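Local structure of Ice-binding protein (Flavobacteriaceae bacterium, 5UYT) at residues F12-T17 and G31-N36; N37-N42 and M50-G55; G19-T24 and G190-T195; E182-S187 and V199-L204. The protein binds ice, probably protecting its Antarctic bacterium from freezing, and contains two ice-binding-like beta-solenoid domains. All coordinates share one frame; numbering follows the deposited sequence. Where two conformers were deposited one is given.

Contact 1: residues F12-T17 and G31-N36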
loop_
_atom_site.group_PDB
_atom_site.type_symbol
_atom_site.label_atom_id
_atom_site.label_comp_id
_atom_site.label_asym_id
_atom_site.label_seq_id
_atom_site.Cartn_x
_atom_site.Cartn_y
_atom_site.Cartn_z
ATOM N N PHE A 12 -11.115 -4.205 -7.473
ATOM C CA PHE A 12 -9.995 -4.712 -8.245
ATOM C C PHE A 12 -9.182 -3.625 -8.925
ATOM O O PHE A 12 -9.732 -2.627 -9.378
ATOM C CB PHE A 12 -10.509 -5.701 -9.314
ATOM C CG PHE A 12 -10.948 -7.004 -8.743
ATOM C CD1 PHE A 12 -10.088 -8.104 -8.753
ATOM C CD2 PHE A 12 -12.217 -7.136 -8.180
ATOM C CE1 PHE A 12 -10.477 -9.313 -8.214
ATOM C CE2 PHE A 12 -12.618 -8.353 -7.629
ATOM C CZ PHE A 12 -11.747 -9.444 -7.649
ATOM N N ALA A 13 -7.877 -3.869 -9.011
ATOM C CA ALA A 13 -6.982 -3.174 -9.927
ATOM C C ALA A 13 -6.947 -3.872 -11.284
ATOM O O ALA A 13 -6.952 -3.195 -12.327
ATOM C CB ALA A 13 -5.567 -3.133 -9.355
ATOM N N LEU A 14 -6.876 -5.209 -11.269
ATOM C CA LEU A 14 -6.804 -6.018 -12.496
ATOM C C LEU A 14 -7.816 -7.148 -12.346
ATOM O O LEU A 14 -7.776 -7.888 -11.355
ATOM C CB LEU A 14 -5.408 -6.646 -12.660
ATOM C CG LEU A 14 -4.208 -5.689 -12.668
ATOM C CD1 LEU A 14 -2.884 -6.471 -12.640
ATOM C CD2 LEU A 14 -4.286 -4.799 -13.912
ATOM N N PHE A 15 -8.715 -7.285 -13.313
ATOM C CA PHE A 15 -9.708 -8.342 -13.229
ATOM C C PHE A 15 -10.191 -8.790 -14.603
ATOM O O PHE A 15 -10.490 -7.956 -15.464
ATOM C CB PHE A 15 -10.925 -7.920 -12.394
ATOM C CG PHE A 15 -12.031 -8.945 -12.415
ATOM C CD1 PHE A 15 -11.954 -10.075 -11.608
ATOM C CD2 PHE A 15 -13.119 -8.810 -13.270
ATOM C CE1 PHE A 15 -12.945 -11.043 -11.650
ATOM C CE2 PHE A 15 -14.122 -9.777 -13.323
ATOM C CZ PHE A 15 -14.037 -10.897 -12.508
ATOM N N THR A 16 -10.269 -10.103 -14.784
ATOM C CA THR A 16 -10.973 -10.659 -15.946
ATOM C C THR A 16 -12.017 -11.682 -15.525
ATOM O O THR A 16 -11.815 -12.477 -14.594
ATOM C CB THR A 16 -10.028 -11.240 -17.031
ATOM O OG1 THR A 16 -10.827 -11.693 -18.130
ATOM C CG2 THR A 16 -9.183 -12.421 -16.528
ATOM N N THR A 17 -13.152 -11.630 -16.201
ATOM C CA THR A 17 -14.210 -12.605 -16.008
ATOM C C THR A 17 -13.757 -14.000 -16.477
ATOM O O THR A 17 -14.185 -15.027 -15.936
ATOM C CB THR A 17 -15.479 -12.098 -16.725
ATOM O OG1 THR A 17 -15.961 -10.971 -15.982
ATOM C CG2 THR A 17 -16.578 -13.183 -16.843
ATOM N N GLY A 31 -5.077 -2.694 -5.144
ATOM C CA GLY A 31 -6.387 -3.211 -5.529
ATOM C C GLY A 31 -6.289 -4.725 -5.610
ATOM O O GLY A 31 -5.175 -5.288 -5.745
ATOM N N ASP A 32 -7.441 -5.396 -5.594
ATOM C CA ASP A 32 -7.425 -6.840 -5.802
ATOM C C ASP A 32 -6.960 -7.176 -7.233
ATOM O O ASP A 32 -7.107 -6.363 -8.169
ATOM C CB ASP A 32 -8.788 -7.464 -5.500
ATOM C CG ASP A 32 -9.162 -7.428 -4.021
ATOM O OD1 ASP A 32 -8.350 -6.968 -3.183
ATOM O OD2 ASP A 32 -10.299 -7.855 -3.696
ATOM N N VAL A 33 -6.485 -8.413 -7.406
ATOM C CA VAL A 33 -6.056 -8.941 -8.707
ATOM C C VAL A 33 -6.735 -10.289 -8.860
ATOM O O VAL A 33 -6.676 -11.130 -7.959
ATOM C CB VAL A 33 -4.519 -9.146 -8.741
ATOM C CG1 VAL A 33 -4.091 -9.905 -10.013
ATOM C CG2 VAL A 33 -3.794 -7.802 -8.625
ATOM N N GLY A 34 -7.380 -10.528 -9.988
ATOM C CA GLY A 34 -8.029 -11.812 -10.091
ATOM C C GLY A 34 -8.637 -12.186 -11.409
ATOM O O GLY A 34 -8.678 -11.385 -12.358
ATOM N N THR A 35 -9.106 -13.426 -11.444
ATOM C CA THR A 35 -9.815 -13.959 -12.592
ATOM C C THR A 35 -10.882 -14.923 -12.082
ATOM O O THR A 35 -10.676 -15.650 -11.108
ATOM C CB THR A 35 -8.840 -14.643 -13.583
ATOM O OG1 THR A 35 -9.545 -15.609 -14.378
ATOM C CG2 THR A 35 -7.667 -15.330 -12.824
ATOM N N ASN A 36 -12.030 -14.937 -12.743
ATOM C CA ASN A 36 -13.133 -15.759 -12.291
ATOM C C ASN A 36 -13.059 -17.217 -12.767
ATOM O O ASN A 36 -13.950 -18.012 -12.459
ATOM C CB ASN A 36 -14.468 -15.105 -12.686
ATOM C CG ASN A 36 -15.655 -15.775 -12.033
ATOM O OD1 ASN A 36 -16.657 -16.093 -12.685
ATOM N ND2 ASN A 36 -15.534 -16.036 -10.753
HETATM O O HOH W 1 -16.362 -16.578 -15.599
#
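Phe12 lays one face of its ring over CB of Asp32, which sits 3.8 Å from the ring centroid and displaced toward the rim, a CH-pi contact between neighbouring rungs of a right-handed beta-helix. Phe15 CD1 lies over the opposite face and the N of Gly34 at the edge. The ring and the Asp32 carboxylate stand perpendicular, and the acid is occupied beyond the ring by Val49 N and the Gln51 side chain. An alanine in place of Phe12 would probably open a gap between Asp32, Phe15 and helix 55-73, which also packs against this ring. Gly34 suits the site, because a CB there would press on Phe12 CE1.

The parallel backbones shift by one residue between Phe12 and Leu14, a beta bulge. At it Asp32 O accepts Ala13 N at 2.7 Å and, weakly, Leu14 N at 3.3 Å. Beyond, the ladder runs regularly through Gly34 to Asn36. On the other face Thr16 and Thr35 lie side by side, CG2 of Thr16 3.7 Å from CB of Thr35. Past the strands, Asn36 ND2 is hydrogen-bonded to Thr57 OG1 of helix 55-73, and one water donates to both Thr17 O and Asn36 OD1.

Contact 2: residues N37-N42 and M50-G55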
loop_
_atom_site.group_PDB
_atom_site.type_symbol
_atom_site.label_atom_id
_atom_site.label_comp_id
_atom_site.label_asym_id
_atom_site.label_seq_id
_atom_site.Cartn_x
_atom_site.Cartn_y
_atom_site.Cartn_z
ATOM N N ASN A 37 -12.008 -17.575 -13.515
ATOM C CA ASN A 37 -11.856 -18.951 -13.987
ATOM C C ASN A 37 -10.438 -19.537 -14.011
ATOM O O ASN A 37 -10.229 -20.604 -14.597
ATOM C CB ASN A 37 -12.515 -19.125 -15.379
ATOM C CG ASN A 37 -11.653 -18.584 -16.512
ATOM O OD1 ASN A 37 -10.701 -17.800 -16.298
ATOM N ND2 ASN A 37 -11.982 -19.008 -17.743
ATOM N N ALA A 38 -9.480 -18.846 -13.402
ATOM C CA ALA A 38 -8.096 -19.319 -13.353
ATOM C C ALA A 38 -7.428 -18.754 -12.107
ATOM O O ALA A 38 -8.125 -18.316 -11.184
ATOM C CB ALA A 38 -7.340 -18.925 -14.624
ATOM N N ALA A 39 -6.092 -18.756 -12.075
ATOM C CA ALA A 39 -5.332 -18.186 -10.972
ATOM C C ALA A 39 -4.244 -17.308 -11.551
ATOM O O ALA A 39 -3.590 -17.712 -12.511
ATOM C CB ALA A 39 -4.718 -19.282 -10.115
ATOM N N SER A 40 -4.039 -16.125 -10.961
ATOM C CA SER A 40 -3.050 -15.190 -11.467
ATOM C C SER A 40 -1.668 -15.742 -11.159
ATOM O O SER A 40 -1.477 -16.392 -10.116
ATOM C CB SER A 40 -3.238 -13.808 -10.817
ATOM O OG SER A 40 -4.609 -13.425 -10.946
ATOM N N THR A 41 -0.703 -15.495 -12.042
ATOM C CA THR A 41 0.646 -16.010 -11.821
ATOM C C THR A 41 1.737 -14.956 -11.878
ATOM O O THR A 41 1.636 -13.960 -12.620
ATOM C CB THR A 41 1.022 -17.124 -12.805
ATOM O OG1 THR A 41 0.939 -16.604 -14.132
ATOM C CG2 THR A 41 0.084 -18.322 -12.668
ATOM N N ASN A 42 2.767 -15.205 -11.064
ATOM C CA ASN A 42 4.036 -14.461 -11.058
ATOM C C ASN A 42 3.934 -13.028 -10.561
ATOM O O ASN A 42 4.823 -12.223 -10.844
ATOM C CB ASN A 42 4.740 -14.523 -12.440
ATOM C CG ASN A 42 6.241 -14.219 -12.369
ATOM O OD1 ASN A 42 6.953 -14.676 -11.462
ATOM N ND2 ASN A 42 6.729 -13.447 -13.325
ATOM N N MET A 50 -5.282 -11.519 -3.716
ATOM C CA MET A 50 -5.254 -12.362 -4.927
ATOM C C MET A 50 -6.513 -13.221 -4.940
ATOM O O MET A 50 -6.617 -14.166 -4.157
ATOM C CB MET A 50 -3.965 -13.221 -4.962
ATOM C CG MET A 50 -2.672 -12.401 -4.809
ATOM S SD MET A 50 -2.485 -11.040 -5.987
ATOM C CE MET A 50 -2.370 -11.942 -7.541
ATOM N N GLN A 51 -7.473 -12.904 -5.826
ATOM C CA GLN A 51 -8.781 -13.568 -5.863
ATOM C C GLN A 51 -8.870 -14.475 -7.091
ATOM O O GLN A 51 -8.851 -13.972 -8.216
ATOM C CB GLN A 51 -9.914 -12.528 -5.967
ATOM C CG GLN A 51 -9.872 -11.386 -4.952
ATOM C CD GLN A 51 -10.424 -11.803 -3.596
ATOM O OE1 GLN A 51 -10.506 -12.985 -3.284
ATOM N NE2 GLN A 51 -10.736 -10.822 -2.762
ATOM N N ASP A 52 -8.941 -15.788 -6.880
ATOM C CA ASP A 52 -8.926 -16.761 -7.992
ATOM C C ASP A 52 -10.173 -17.629 -7.910
ATOM O O ASP A 52 -10.322 -18.380 -6.955
ATOM C CB ASP A 52 -7.663 -17.648 -7.927
ATOM C CG ASP A 52 -6.349 -16.832 -8.019
ATOM O OD1 ASP A 52 -6.278 -15.875 -8.854
ATOM O OD2 ASP A 52 -5.393 -17.160 -7.258
ATOM N N SER A 53 -11.073 -17.482 -8.884
ATOM C CA SER A 53 -12.233 -18.383 -9.057
ATOM C C SER A 53 -13.025 -18.607 -7.764
ATOM O O SER A 53 -13.178 -19.738 -7.313
ATOM C CB SER A 53 -11.783 -19.731 -9.647
ATOM O OG SER A 53 -11.024 -19.535 -10.836
ATOM N N ASN A 54 -13.526 -17.526 -7.175
ATOM C CA ASN A 54 -14.208 -17.604 -5.877
ATOM C C ASN A 54 -15.411 -16.675 -5.848
ATOM O O ASN A 54 -15.804 -16.146 -6.889
ATOM C CB ASN A 54 -13.228 -17.312 -4.717
ATOM C CG ASN A 54 -12.558 -15.946 -4.827
ATOM O OD1 ASN A 54 -12.986 -15.082 -5.593
ATOM N ND2 ASN A 54 -11.511 -15.743 -4.039
ATOM N N GLY A 55 -16.004 -16.482 -4.669
ATOM C CA GLY A 55 -17.182 -15.620 -4.534
ATOM C C GLY A 55 -16.906 -14.162 -4.886
ATOM O O GLY A 55 -17.760 -13.494 -5.468
HETATM O O HOH W 2 -5.190 -13.564 -8.319
HETATM O O HOH W 3 -2.785 -16.179 -7.702
#
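Asp52 and Ser40 face each other across the gap between loop 37-42 and strand 50-52, and the carboxylate of Asp52 does most of the gripping. Its CG, beside its own backbone N (chi1 -60°), comes to rest against CA and CB of Ala39, 3.6 Å from the CB. OD1 accepts the Ser40 backbone N at 3.1 Å, the N-H coming from above the carboxylate plane, 51° out of it.

The Ser40 hydroxyl does not bond the acid directly but through a water that accepts from OG and donates to OD1 at 2.6 Å. A second water donates to both Ser40 O and Asp52 OD2, and each carboxylate oxygen is thus tied to the loop. An alanine in place of Asp52 would probably leave Ser40 N without this acceptor and both bridging waters less firmly held.

On one side of this polar group, the Met50 chain bends at chi2 and chi3, and its CE comes 3.9 Å from Ser40 CB. On the other, Ser53 OG donates to Ala38 O at 3.2 Å, meeting the carbonyl well off its axis. Asn54 follows at the N-cap of helix 55-73, its ND2 donating to Gln51 OE1. Residues 37-40 run 161° from 50-53, so that at the surface the contact folds a loop back over the end of a parallel strand, at the edge of a beta-solenoid where the chain passes into its flanking helix.

Contact 3: residues G19-T24 and G190-T195; sequences GAVTNT and GAITVT
Val21 and Ile192 sit side by side on the inward face of a parallel sheet in the right-handed beta-helix, where the first strand of that sheet, 21-24, pairs with 192-195, which comes some 170 residues later in the chain. The short strands run 10° apart, with axes 4.7 Å apart at closest approach.

Four backbone hydrogen bonds form the parallel ladder. Ile192 N donates to Ala20 O at 2.8 Å, and Thr22 N to Ile192 O. Val194 N meets Thr22 O almost straight, with 174° at the hydrogen, and Thr24 N closes the series on Val194 O. At Gly19, just ahead, a CB would run into Gly190.

Apolar contacts line the buried face. CG2 of Val21 lies 4.2 Å from CB of Ile192, and Val21 also touches Thr16, Val33 and Thr35 of strands 12-16 and 32-35. Asn23 crosses Val194 at about a right angle, its CG anti to the backbone N (chi1 178°). Its OD1 lies 3.5 Å from Val194 CG2. That amide is held by Ser27 OG at its oxygen and by Gly25 O at its nitrogen.

The other face carries the threonines Thr22, Thr24, Thr193 and Thr195. Thr24 and Thr195 point the same way, CB of the first 3.7 Å from CG2 of the second. Regular threonine ranks on a flat solenoid face are consistent with ice binding, though which face does so here is only inferred. One water joins Thr22 OG1 to Thr193 OG1 and donates to Ile192 O; another contacts Thr24 OG1 and donates to Val194 O at 2.9 Å.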
loop_
_atom_site.group_PDB
_atom_site.type_symbol
_atom_site.label_atom_id
_atom_site.label_comp_id
_atom_site.label_asym_id
_atom_site.label_seq_id
_atom_site.Cartn_x
_atom_site.Cartn_y
_atom_site.Cartn_z
ATOM N N GLY A 19 -10.023 -15.812 -18.154
ATOM C CA GLY A 19 -8.716 -15.825 -18.795
ATOM C C GLY A 19 -7.580 -15.753 -17.801
ATOM O O GLY A 19 -7.802 -15.575 -16.607
ATOM N N ALA A 20 -6.362 -15.892 -18.305
ATOM C CA ALA A 20 -5.171 -15.826 -17.459
ATOM C C ALA A 20 -4.806 -14.390 -17.120
ATOM O O ALA A 20 -5.025 -13.478 -17.917
ATOM C CB ALA A 20 -4.005 -16.509 -18.144
ATOM N N VAL A 21 -4.268 -14.201 -15.920
ATOM C CA VAL A 21 -3.742 -12.918 -15.480
ATOM C C VAL A 21 -2.280 -13.152 -15.071
ATOM O O VAL A 21 -1.997 -13.944 -14.157
ATOM C CB VAL A 21 -4.575 -12.367 -14.310
ATOM C CG1 VAL A 21 -3.974 -11.073 -13.763
ATOM C CG2 VAL A 21 -6.014 -12.156 -14.744
ATOM N N THR A 22 -1.362 -12.495 -15.782
ATOM C CA THR A 22 0.067 -12.781 -15.653
ATOM C C THR A 22 0.870 -11.505 -15.439
ATOM O O THR A 22 0.620 -10.501 -16.106
ATOM C CB THR A 22 0.605 -13.470 -16.926
ATOM O OG1 THR A 22 -0.262 -14.562 -17.283
ATOM C CG2 THR A 22 2.039 -14.006 -16.670
ATOM N N ASN A 23 1.853 -11.579 -14.544
ATOM C CA ASN A 23 2.833 -10.505 -14.336
ATOM C C ASN A 23 4.253 -10.922 -14.739
ATOM O O ASN A 23 4.619 -12.109 -14.672
ATOM C CB ASN A 23 2.854 -10.078 -12.854
ATOM C CG ASN A 23 3.887 -8.994 -12.582
ATOM O OD1 ASN A 23 3.751 -7.867 -13.069
ATOM N ND2 ASN A 23 4.941 -9.335 -11.831
ATOM N N THR A 24 5.041 -9.935 -15.160
ATOM C CA THR A 24 6.486 -10.096 -15.330
ATOM C C THR A 24 7.189 -8.924 -14.670
ATOM O O THR A 24 6.751 -7.783 -14.822
ATOM C CB THR A 24 6.898 -10.050 -16.801
ATOM O OG1 THR A 24 6.179 -11.054 -17.532
ATOM C CG2 THR A 24 8.416 -10.276 -16.933
ATOM N N GLY A 190 -11.130 -12.411 -21.506
ATOM C CA GLY A 190 -9.864 -12.175 -22.187
ATOM C C GLY A 190 -8.722 -12.129 -21.185
ATOM O O GLY A 190 -8.922 -11.749 -20.021
ATOM N N ALA A 191 -7.509 -12.477 -21.624
ATOM C CA ALA A 191 -6.333 -12.479 -20.727
ATOM C C ALA A 191 -5.891 -11.063 -20.326
ATOM O O ALA A 191 -6.188 -10.086 -21.026
ATOM C CB ALA A 191 -5.179 -13.226 -21.380
ATOM N N ILE A 192 -5.209 -10.948 -19.184
ATOM C CA ILE A 192 -4.567 -9.686 -18.811
ATOM C C ILE A 192 -3.077 -9.973 -18.636
ATOM O O ILE A 192 -2.699 -10.847 -17.862
ATOM C CB ILE A 192 -5.171 -9.090 -17.512
ATOM C CG1 ILE A 192 -6.654 -8.750 -17.741
ATOM C CG2 ILE A 192 -4.358 -7.862 -17.055
ATOM C CD1 ILE A 192 -7.441 -8.384 -16.490
ATOM N N THR A 193 -2.233 -9.224 -19.341
ATOM C CA THR A 193 -0.788 -9.438 -19.288
ATOM C C THR A 193 -0.143 -8.115 -18.914
ATOM O O THR A 193 -0.328 -7.110 -19.622
ATOM C CB THR A 193 -0.269 -9.880 -20.675
ATOM O OG1 THR A 193 -0.968 -11.053 -21.085
ATOM C CG2 THR A 193 1.241 -10.183 -20.638
ATOM N N VAL A 194 0.576 -8.079 -17.789
ATOM C CA VAL A 194 1.242 -6.851 -17.381
ATOM C C VAL A 194 2.738 -7.108 -17.170
ATOM O O VAL A 194 3.130 -8.186 -16.757
ATOM C CB VAL A 194 0.591 -6.219 -16.115
ATOM C CG1 VAL A 194 -0.892 -5.963 -16.359
ATOM C CG2 VAL A 194 0.809 -7.087 -14.858
ATOM N N THR A 195 3.573 -6.129 -17.467
ATOM C CA THR A 195 5.015 -6.315 -17.302
ATOM C C THR A 195 5.590 -5.027 -16.701
ATOM O O THR A 195 5.601 -3.980 -17.353
ATOM C CB THR A 195 5.709 -6.724 -18.644
ATOM O OG1 THR A 195 5.494 -5.702 -19.612
ATOM C CG2 THR A 195 5.098 -7.987 -19.222
HETATM O O HOH W 4 -2.132 -13.324 -19.182
HETATM O O HOH W 5 3.281 -10.862 -17.817
#

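Contact 4: residues E182-S187 and V199-L204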
loop_
_atom_site.group_PDB
_atom_site.type_symbol
_atom_site.label_atom_id
_atom_site.label_comp_id
_atom_site.label_asym_id
_atom_site.label_seq_id
_atom_site.Cartn_x
_atom_site.Cartn_y
_atom_site.Cartn_z
ATOM N N GLU A 182 -3.674 4.945 -13.150
ATOM C CA GLU A 182 -4.533 5.313 -12.012
ATOM C C GLU A 182 -5.913 4.965 -12.555
ATOM O O GLU A 182 -6.475 5.711 -13.353
ATOM C CB GLU A 182 -4.419 6.814 -11.704
ATOM C CG GLU A 182 -5.278 7.263 -10.521
ATOM C CD GLU A 182 -5.402 8.789 -10.380
ATOM O OE1 GLU A 182 -4.801 9.568 -11.160
ATOM O OE2 GLU A 182 -6.115 9.224 -9.469
ATOM N N GLY A 183 -6.449 3.823 -12.139
ATOM C CA GLY A 183 -7.597 3.252 -12.834
ATOM C C GLY A 183 -7.615 1.747 -12.638
ATOM O O GLY A 183 -7.029 1.209 -11.693
ATOM N N ARG A 184 -8.269 1.061 -13.563
ATOM C CA ARG A 184 -8.434 -0.385 -13.479
ATOM C C ARG A 184 -8.325 -0.969 -14.877
ATOM O O ARG A 184 -8.694 -0.298 -15.864
ATOM C CB ARG A 184 -9.825 -0.728 -12.903
ATOM C CG ARG A 184 -10.027 -0.309 -11.446
ATOM C CD ARG A 184 -11.484 -0.520 -11.021
ATOM N NE ARG A 184 -11.702 -0.119 -9.618
ATOM C CZ ARG A 184 -12.152 1.080 -9.231
ATOM N NH1 ARG A 184 -12.451 2.008 -10.131
ATOM N NH2 ARG A 184 -12.308 1.360 -7.928
ATOM N N ALA A 185 -7.801 -2.196 -14.973
ATOM C CA ALA A 185 -7.894 -2.974 -16.211
ATOM C C ALA A 185 -8.867 -4.113 -15.957
ATOM O O ALA A 185 -8.607 -4.999 -15.135
ATOM C CB ALA A 185 -6.515 -3.494 -16.654
ATOM N N LEU A 186 -10.009 -4.039 -16.636
ATOM C CA LEU A 186 -11.122 -4.962 -16.453
ATOM C C LEU A 186 -11.521 -5.541 -17.805
ATOM O O LEU A 186 -11.795 -4.778 -18.735
ATOM C CB LEU A 186 -12.330 -4.210 -15.869
ATOM C CG LEU A 186 -12.111 -3.356 -14.606
ATOM C CD1 LEU A 186 -13.357 -2.512 -14.346
ATOM C CD2 LEU A 186 -11.786 -4.234 -13.402
ATOM N N SER A 187 -11.572 -6.871 -17.902
ATOM C CA SER A 187 -12.070 -7.552 -19.120
ATOM C C SER A 187 -13.307 -8.409 -18.843
ATOM O O SER A 187 -13.347 -9.159 -17.860
ATOM C CB SER A 187 -10.984 -8.429 -19.749
ATOM O OG SER A 187 -11.524 -9.207 -20.847
ATOM N N VAL A 199 -0.278 0.005 -11.148
ATOM C CA VAL A 199 -1.736 0.150 -11.353
ATOM C C VAL A 199 -2.326 0.338 -9.952
ATOM O O VAL A 199 -2.169 -0.540 -9.103
ATOM C CB VAL A 199 -2.406 -1.102 -12.001
ATOM C CG1 VAL A 199 -3.899 -0.871 -12.200
ATOM C CG2 VAL A 199 -1.774 -1.466 -13.328
ATOM N N ARG A 200 -2.995 1.467 -9.726
ATOM C CA ARG A 200 -3.610 1.747 -8.433
ATOM C C ARG A 200 -5.056 2.133 -8.694
ATOM O O ARG A 200 -5.328 3.066 -9.468
ATOM C CB ARG A 200 -2.868 2.867 -7.721
ATOM C CG ARG A 200 -1.352 2.679 -7.738
ATOM C CD ARG A 200 -0.737 3.040 -6.412
ATOM N NE ARG A 200 0.713 3.105 -6.472
ATOM C CZ ARG A 200 1.525 2.135 -6.061
ATOM N NH1 ARG A 200 1.032 0.971 -5.595
ATOM N NH2 ARG A 200 2.815 2.310 -6.156
ATOM N N LYS A 201 -5.981 1.397 -8.083
ATOM C CA LYS A 201 -7.401 1.717 -8.275
ATOM C C LYS A 201 -7.678 3.149 -7.793
ATOM O O LYS A 201 -7.044 3.643 -6.827
ATOM C CB LYS A 201 -8.303 0.675 -7.599
ATOM C CG LYS A 201 -8.197 0.636 -6.085
ATOM C CD LYS A 201 -9.066 -0.469 -5.498
ATOM C CE LYS A 201 -9.030 -0.439 -3.981
ATOM N NZ LYS A 201 -9.893 -1.512 -3.362
ATOM N N PRO A 202 -8.573 3.863 -8.490
ATOM C CA PRO A 202 -8.852 5.237 -8.109
ATOM C C PRO A 202 -9.644 5.282 -6.811
ATOM O O PRO A 202 -10.403 4.369 -6.520
ATOM C CB PRO A 202 -9.680 5.796 -9.282
ATOM C CG PRO A 202 -10.102 4.635 -10.087
ATOM C CD PRO A 202 -9.356 3.407 -9.655
ATOM N N ILE A 203 -9.391 6.296 -6.000
ATOM C CA ILE A 203 -10.161 6.493 -4.786
ATOM C C ILE A 203 -11.246 7.518 -5.122
ATOM O O ILE A 203 -11.312 8.007 -6.270
ATOM C CB ILE A 203 -9.240 6.888 -3.595
ATOM C CG1 ILE A 203 -8.479 8.187 -3.879
ATOM C CG2 ILE A 203 -8.249 5.761 -3.325
ATOM C CD1 ILE A 203 -7.399 8.515 -2.840
ATOM N N LEU A 204 -12.119 7.820 -4.169
ATOM C CA LEU A 204 -13.293 8.669 -4.439
ATOM C C LEU A 204 -14.344 7.947 -5.294
ATOM O O LEU A 204 -14.330 6.709 -5.394
ATOM C CB LEU A 204 -12.882 10.022 -5.039
ATOM C CG LEU A 204 -12.040 10.896 -4.101
ATOM C CD1 LEU A 204 -10.810 11.464 -4.794
ATOM C CD2 LEU A 204 -12.915 11.988 -3.500
HETATM O O HOH W 6 -6.865 7.812 -7.072
HETATM O O HOH W 7 -13.159 4.477 -7.087
#
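Pro202 covers one face of the Arg184 guanidinium, its CD 3.4 Å from NH1 and its CG nearly as close, and this overlap is the tight part of the contact. The Arg184 chain is extended from CG to NE and crosses the proline obliquely. Lys201 CB adds to the same face, 4.0 Å from Arg184 NE, while Gly183 CA lies 3.6 Å from Pro202 CD. Gly183 N donates to Arg200 O at 3.0 Å beside a single parallel bridge, Glu182 with Arg200, at a corner of the beta-solenoid where the chain turns at Glu182 and Gly183. The backbone angles of Gly183 would push a CB against the preceding carbonyl.

The looser side is bridged by water. One water donates to Glu182 OE2 and accepts from Ile203 N at 3.1 Å. Another, in the guanidinium plane, donates to Pro202 O and Leu204 O and takes only a weak bond from Arg184 NH2.

Lys163 forms a salt bridge with Glu182. Lys201 NZ lies 5.9 Å from Arg184 NH2, so like charges come near without touching. Arg184 is held by Asn165 OD1 and Ala10 O, with Pro202 over one face; the buried cation is probably stabilised mainly by neutral acceptors rather than by a salt bridge within this contact.

Overall arrangement
From the N terminus, strand 12-16 passes through 21-24 and 28-30 to 32-35, closing contact 1 over one turn of the solenoid. Contact 2 follows in series, folding loop 37-42 onto the next strand, 50-52, beside 32-35, just before helix 55-73. Contact 3 spans most of the domain: it closes on strand 192-195, encloses contact 2 and crosses contact 1, whose segments alternate with its own. Contact 4 pairs 182-187 with 199-204, crossing contact 3 in turn and lying in series with contacts 1 and 2. Contact 3, with the pairing of 12-16 and 180-187 that links contacts 1 and 4, joins the early strands of this solenoid to the late ones.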